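Local coordinates for intradiol ring-cleavage dioxygenase (Streptomyces sp. SirexAA-E, PDB 4ILV), which probably cleaves catechol-type aromatic rings between their two hydroxyl-bearing carbons, using dioxygen and a non-haem iron(III) centre, at residues Ile119-Tyr124 against Arg129-Lys134; Pro37-Gly42 against Pro163-Asn168. All blocks are in the same frame, centred on the assembly; numbering follows the deposited sequence.

Interaction 1 and interaction 2 are about 11 Å apart between centres and lie in the same dioxygenase family region. Along the chain they are nested: 37-42 comes first, then 119-124 and 129-134, and 163-168 closes the outer loop. Strand 130-136 of the antiparallel sheet carries most of 129-134; its edge neighbour, strand 143-148, is backbone-bonded to 37-42 and 163-168. Segments 129-134 and 37-42 also meet directly, through a salt bridge of 2.8 Å between Lys134 NZ and Glu41 OE1. The iron site of interaction 1 and the loop packing of interaction 2 therefore border the same sheet.

Interaction 1: Ile119-Tyr124 against Arg129-Lys134. With FE (Fe (III) ion), chain C.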
loop_
_atom_site.group_PDB
_atom_site.type_symbol
_atom_site.label_atom_id
_atom_site.label_comp_id
_atom_site.label_asym_id
_atom_site.label_seq_id
_atom_site.Cartn_x
_atom_site.Cartn_y
_atom_site.Cartn_z
ATOM N N ILE A 119 8.975 5.713 1.513
ATOM C CA ILE A 119 9.979 5.792 0.442
ATOM C C ILE A 119 9.732 4.638 -0.514
ATOM O O ILE A 119 9.016 3.702 -0.175
ATOM C CB ILE A 119 11.477 5.811 0.957
ATOM C CG1 ILE A 119 11.717 4.774 2.048
ATOM C CG2 ILE A 119 11.817 7.180 1.543
ATOM C CD1 ILE A 119 11.831 3.335 1.563
ATOM N N VAL A 120 10.313 4.701 -1.700
ATOM C CA VAL A 120 10.106 3.638 -2.672
ATOM C C VAL A 120 10.742 2.379 -2.100
ATOM O O VAL A 120 11.924 2.394 -1.770
ATOM C CB VAL A 120 10.751 4.012 -4.017
ATOM C CG1 VAL A 120 10.627 2.878 -5.017
ATOM C CG2 VAL A 120 10.104 5.299 -4.579
ATOM N N PRO A 121 9.957 1.296 -1.934
ATOM C CA PRO A 121 10.577 0.089 -1.368
ATOM C C PRO A 121 11.644 -0.494 -2.293
ATOM O O PRO A 121 11.523 -0.427 -3.519
ATOM C CB PRO A 121 9.412 -0.886 -1.221
ATOM C CG PRO A 121 8.362 -0.397 -2.241
ATOM C CD PRO A 121 8.534 1.106 -2.266
ATOM N N GLY A 122 12.687 -1.055 -1.696
ATOM C CA GLY A 122 13.750 -1.675 -2.457
ATOM C C GLY A 122 13.389 -3.080 -2.919
ATOM O O GLY A 122 12.486 -3.724 -2.371
ATOM N N LEU A 123 14.092 -3.548 -3.946
ATOM C CA LEU A 123 13.929 -4.913 -4.432
ATOM C C LEU A 123 14.621 -5.941 -3.528
ATOM O O LEU A 123 15.686 -5.666 -2.951
ATOM C CB LEU A 123 14.504 -5.040 -5.834
ATOM C CG LEU A 123 13.821 -4.287 -6.965
ATOM C CD1 LEU A 123 14.557 -4.618 -8.257
ATOM C CD2 LEU A 123 12.360 -4.674 -7.053
ATOM N N TYR A 124 14.032 -7.134 -3.462
ATOM C CA TYR A 124 14.611 -8.259 -2.741
ATOM C C TYR A 124 14.413 -9.545 -3.562
ATOM O O TYR A 124 13.744 -9.500 -4.594
ATOM C CB TYR A 124 14.047 -8.334 -1.313
ATOM C CG TYR A 124 12.561 -8.583 -1.169
ATOM C CD1 TYR A 124 12.047 -9.878 -1.179
ATOM C CD2 TYR A 124 11.682 -7.533 -0.959
ATOM C CE1 TYR A 124 10.697 -10.116 -1.015
ATOM C CE2 TYR A 124 10.311 -7.762 -0.796
ATOM C CZ TYR A 124 9.830 -9.057 -0.820
ATOM O OH TYR A 124 8.485 -9.303 -0.658
ATOM N N ARG A 129 8.852 -4.912 -7.322
ATOM C CA ARG A 129 8.658 -3.904 -6.291
ATOM C C ARG A 129 7.177 -3.819 -5.853
ATOM O O ARG A 129 6.274 -3.808 -6.699
ATOM C CB ARG A 129 9.133 -2.559 -6.829
ATOM C CG ARG A 129 9.537 -1.601 -5.749
ATOM C CD ARG A 129 10.015 -0.291 -6.328
ATOM N NE ARG A 129 10.994 -0.479 -7.391
ATOM C CZ ARG A 129 12.302 -0.622 -7.217
ATOM N NH1 ARG A 129 12.842 -0.614 -5.996
ATOM N NH2 ARG A 129 13.072 -0.774 -8.287
ATOM N N HIS A 130 6.922 -3.734 -4.548
ATOM C CA HIS A 130 5.541 -3.716 -4.052
ATOM C C HIS A 130 5.402 -3.135 -2.652
ATOM O O HIS A 130 6.337 -3.138 -1.870
ATOM C CB HIS A 130 4.964 -5.141 -4.029
ATOM C CG HIS A 130 5.728 -6.078 -3.137
ATOM N ND1 HIS A 130 6.945 -6.616 -3.497
ATOM C CD2 HIS A 130 5.467 -6.540 -1.889
ATOM C CE1 HIS A 130 7.397 -7.377 -2.513
ATOM N NE2 HIS A 130 6.519 -7.350 -1.526
ATOM N N ILE A 131 4.194 -2.686 -2.335
ATOM C CA ILE A 131 3.827 -2.303 -0.980
ATOM C C ILE A 131 2.664 -3.186 -0.541
ATOM O O ILE A 131 1.690 -3.341 -1.284
ATOM C CB ILE A 131 3.378 -0.831 -0.938
ATOM C CG1 ILE A 131 4.571 0.091 -1.185
ATOM C CG2 ILE A 131 2.729 -0.503 0.400
ATOM C CD1 ILE A 131 4.159 1.567 -1.335
ATOM N N HIS A 132 2.746 -3.769 0.655
ATOM C CA HIS A 132 1.660 -4.617 1.128
ATOM C C HIS A 132 0.567 -3.796 1.807
ATOM O O HIS A 132 0.856 -2.796 2.449
ATOM C CB HIS A 132 2.171 -5.640 2.132
ATOM C CG HIS A 132 3.081 -6.675 1.552
ATOM N ND1 HIS A 132 2.615 -7.855 1.015
ATOM C CD2 HIS A 132 4.434 -6.726 1.462
ATOM C CE1 HIS A 132 3.640 -8.581 0.599
ATOM N NE2 HIS A 132 4.751 -7.913 0.848
ATOM N N VAL A 133 -0.680 -4.235 1.689
ATOM C CA VAL A 133 -1.777 -3.558 2.370
ATOM C C VAL A 133 -2.915 -4.514 2.741
ATOM O O VAL A 133 -3.300 -5.401 1.961
ATOM C CB VAL A 133 -2.313 -2.351 1.539
ATOM C CG1 VAL A 133 -2.878 -2.816 0.180
ATOM C CG2 VAL A 133 -3.381 -1.560 2.329
ATOM N N LYS A 134 -3.436 -4.347 3.953
ATOM C CA LYS A 134 -4.685 -4.994 4.350
ATOM C C LYS A 134 -5.755 -3.917 4.519
ATOM O O LYS A 134 -5.523 -2.931 5.211
ATOM C CB LYS A 134 -4.516 -5.753 5.665
ATOM C CG LYS A 134 -3.744 -7.045 5.528
ATOM C CD LYS A 134 -3.470 -7.652 6.881
ATOM C CE LYS A 134 -2.692 -8.941 6.742
ATOM N NZ LYS A 134 -3.587 -10.053 6.319
HETATM FE FE FE C . 6.872 -8.456 0.291
HETATM O O HOH W 1 9.660 -4.435 -2.738
HETATM O O HOH W 2 15.788 -1.503 -5.150
#
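Tyr124, His130 and His132 meet at an iron(III) ion, the mononuclear centre of the intradiol dioxygenases, built here on a beta sandwich of the transthyretin clan. A loop leaving one sheet brings Tyr124, and strand 130-136 of the other brings the histidines; Tyr95 also binds the metal. Away from the metal, Pro121 packs tightly, its CG 3.4 Å from His130 O and 4.0 Å from Ile131 CG1; these residues are buried. A water between the buried Gly122 and His130 donates to Gly122 O and accepts a weak bond from His130 N. Arg129 crosses the same proline from the more open side. With CG roughly opposite the backbone N (chi1 -155°) and a bend at chi3 (-49°), its chain passes Val120 CG1 and turns NH1 onto Pro121 O, 2.8 Å away. This bond is nearly straight, 167° at the hydrogen, and lies in both the carbonyl and guanidinium planes. NE is taken by a salt bridge to Glu152, while Leu123 packs over one guanidinium face, so the group is fixed in place and in rotation. On this partly exposed side a second water joins Leu123 N to Arg129 NH1. Thr128 O holds His130 ND1, fixing the turn of the imidazole and presenting NE2 to the iron at 2.2 Å. Tyr124 OH binds the iron at 2.0 Å, and His132 NE2 does so at 2.3 Å.

Interaction 2: Pro37-Gly42 against Pro163-Asn168; sequences PDQMEG and PALLMN
Gln39 OE1 is hydrogen-bonded to Tyr148 OH, and on the same amide NE2 bonds to Leu160 O, so the carboxamide that packs on Leu165 is held at both polar ends. Leu165 comes from the opposite direction and sets its CD1 methyl against the amide, 3.5 Å from Gln39 CD and 3.6 Å from Gln39 NE2. The same methyl also touches the aliphatic part of the glutamine, at 3.6 Å from Gln39 CG. The other branch of Leu165 meets Pro37: CD2 is 3.6 Å from Pro37 O and 3.8 Å from Pro37 CD. Leu165 reaches both neighbours because its CG stands opposite the carbonyl carbon (chi1 -64°), letting the fork open toward the 37-42 loop. At the outer margin Ala164 CB rests on Pro37 CG at 4.0 Å, a light contact at the exposed side, whereas Leu165 is buried. The short 3-10 turn at 163-164, with Leu166 N bonded to Pro163 O, presents these two side chains together. This is loop-to-loop packing beside strand 143-148, an edge strand of the antiparallel sheet, to which both Gln39 and Leu165 bond through their backbones. Replacing Gln39 with an alanine would probably leave Tyr148 OH and Leu160 O without their amide mates and open a gap beside Leu165 CD1. Tyr148 also touches the iron ligand His130, so Gln39, whose side chain comes about 9 Å from the iron, probably belongs to an outer layer round the metal site. Between the two segments the adhesion is therefore van der Waals in kind, while the direction of the glutamine is set by polar bonds to the surrounding chain.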
loop_
_atom_site.group_PDB
_atom_site.type_symbol
_atom_site.label_atom_id
_atom_site.label_comp_id
_atom_site.label_asym_id
_atom_site.label_seq_id
_atom_site.Cartn_x
_atom_site.Cartn_y
_atom_site.Cartn_z
ATOM N N PRO A 37 -8.476 -6.687 -6.395
ATOM C CA PRO A 37 -8.126 -8.103 -6.248
ATOM C C PRO A 37 -7.308 -8.345 -4.988
ATOM O O PRO A 37 -6.559 -7.464 -4.559
ATOM C CB PRO A 37 -7.267 -8.380 -7.482
ATOM C CG PRO A 37 -7.649 -7.341 -8.459
ATOM C CD PRO A 37 -7.978 -6.125 -7.661
ATOM N N ASP A 38 -7.436 -9.533 -4.406
ATOM C CA ASP A 38 -6.651 -9.866 -3.222
ATOM C C ASP A 38 -5.366 -10.598 -3.609
ATOM O O ASP A 38 -5.266 -11.162 -4.695
ATOM C CB ASP A 38 -7.466 -10.719 -2.247
ATOM C CG ASP A 38 -7.935 -12.019 -2.855
ATOM O OD1 ASP A 38 -8.885 -11.995 -3.667
ATOM O OD2 ASP A 38 -7.348 -13.067 -2.521
ATOM N N GLN A 39 -4.382 -10.569 -2.716
ATOM C CA GLN A 39 -3.133 -11.300 -2.916
ATOM C C GLN A 39 -2.636 -11.823 -1.577
ATOM O O GLN A 39 -3.166 -11.470 -0.523
ATOM C CB GLN A 39 -2.066 -10.418 -3.569
ATOM C CG GLN A 39 -2.380 -10.040 -5.000
ATOM C CD GLN A 39 -1.150 -9.733 -5.818
ATOM O OE1 GLN A 39 -0.168 -9.192 -5.311
ATOM N NE2 GLN A 39 -1.194 -10.087 -7.100
ATOM N N MET A 40 -1.618 -12.670 -1.612
ATOM C CA MET A 40 -1.126 -13.264 -0.377
ATOM C C MET A 40 -0.491 -12.254 0.587
ATOM O O MET A 40 -0.019 -11.177 0.196
ATOM C CB MET A 40 -0.193 -14.443 -0.678
ATOM C CG MET A 40 0.981 -14.131 -1.585
ATOM S SD MET A 40 1.974 -15.615 -1.857
ATOM C CE MET A 40 0.729 -16.740 -2.487
ATOM N N GLU A 41 -0.524 -12.610 1.864
ATOM C CA GLU A 41 0.024 -11.791 2.935
ATOM C C GLU A 41 1.554 -11.748 2.910
ATOM O O GLU A 41 2.153 -10.687 3.058
ATOM C CB GLU A 41 -0.461 -12.358 4.269
ATOM C CG GLU A 41 0.044 -11.665 5.517
ATOM C CD GLU A 41 -0.564 -12.262 6.777
ATOM O OE1 GLU A 41 -1.729 -11.947 7.097
ATOM O OE2 GLU A 41 0.112 -13.088 7.425
ATOM N N GLY A 42 2.176 -12.905 2.713
ATOM C CA GLY A 42 3.623 -13.014 2.755
ATOM C C GLY A 42 4.087 -13.272 4.177
ATOM O O GLY A 42 3.339 -13.029 5.131
ATOM N N PRO A 163 -1.521 -6.421 -13.162
ATOM C CA PRO A 163 -1.705 -5.053 -13.662
ATOM C C PRO A 163 -2.902 -4.337 -13.030
ATOM O O PRO A 163 -2.912 -3.109 -13.006
ATOM C CB PRO A 163 -1.937 -5.254 -15.162
ATOM C CG PRO A 163 -2.306 -6.687 -15.309
ATOM C CD PRO A 163 -1.531 -7.400 -14.257
ATOM N N ALA A 164 -3.888 -5.076 -12.525
ATOM C CA ALA A 164 -5.022 -4.440 -11.844
ATOM C C ALA A 164 -4.592 -3.801 -10.517
ATOM O O ALA A 164 -5.296 -2.959 -9.968
ATOM C CB ALA A 164 -6.150 -5.440 -11.609
ATOM N N LEU A 165 -3.429 -4.183 -10.007
ATOM C CA LEU A 165 -2.955 -3.638 -8.741
ATOM C C LEU A 165 -1.844 -2.604 -8.943
ATOM O O LEU A 165 -1.145 -2.229 -7.985
ATOM C CB LEU A 165 -2.488 -4.771 -7.828
ATOM C CG LEU A 165 -3.608 -5.738 -7.425
ATOM C CD1 LEU A 165 -3.041 -7.021 -6.854
ATOM C CD2 LEU A 165 -4.552 -5.097 -6.428
ATOM N N LEU A 166 -1.693 -2.127 -10.182
ATOM C CA LEU A 166 -0.735 -1.053 -10.477
ATOM C C LEU A 166 -1.223 0.284 -9.944
ATOM O O LEU A 166 -2.387 0.642 -10.109
ATOM C CB LEU A 166 -0.503 -0.931 -11.982
ATOM C CG LEU A 166 0.556 -1.821 -12.643
ATOM C CD1 LEU A 166 0.439 -1.739 -14.170
ATOM C CD2 LEU A 166 1.968 -1.454 -12.198
ATOM N N MET A 167 -0.344 0.999 -9.270
ATOM C CA MET A 167 -0.537 2.414 -8.968
ATOM C C MET A 167 -0.210 3.219 -10.216
ATOM O O MET A 167 0.537 2.751 -11.074
ATOM C CB MET A 167 0.445 2.856 -7.875
ATOM C CG MET A 167 0.231 2.188 -6.525
ATOM S SD MET A 167 1.420 2.756 -5.295
ATOM C CE MET A 167 2.888 1.877 -5.826
ATOM N N ASN A 168 -0.757 4.426 -10.320
ATOM C CA ASN A 168 -0.162 5.433 -11.190
ATOM C C ASN A 168 0.941 6.097 -10.379
ATOM O O ASN A 168 0.766 6.355 -9.205
ATOM C CB ASN A 168 -1.168 6.492 -11.621
ATOM C CG ASN A 168 -2.092 6.014 -12.735
ATOM O OD1 ASN A 168 -1.959 4.904 -13.251
ATOM N ND2 ASN A 168 -3.028 6.871 -13.123
#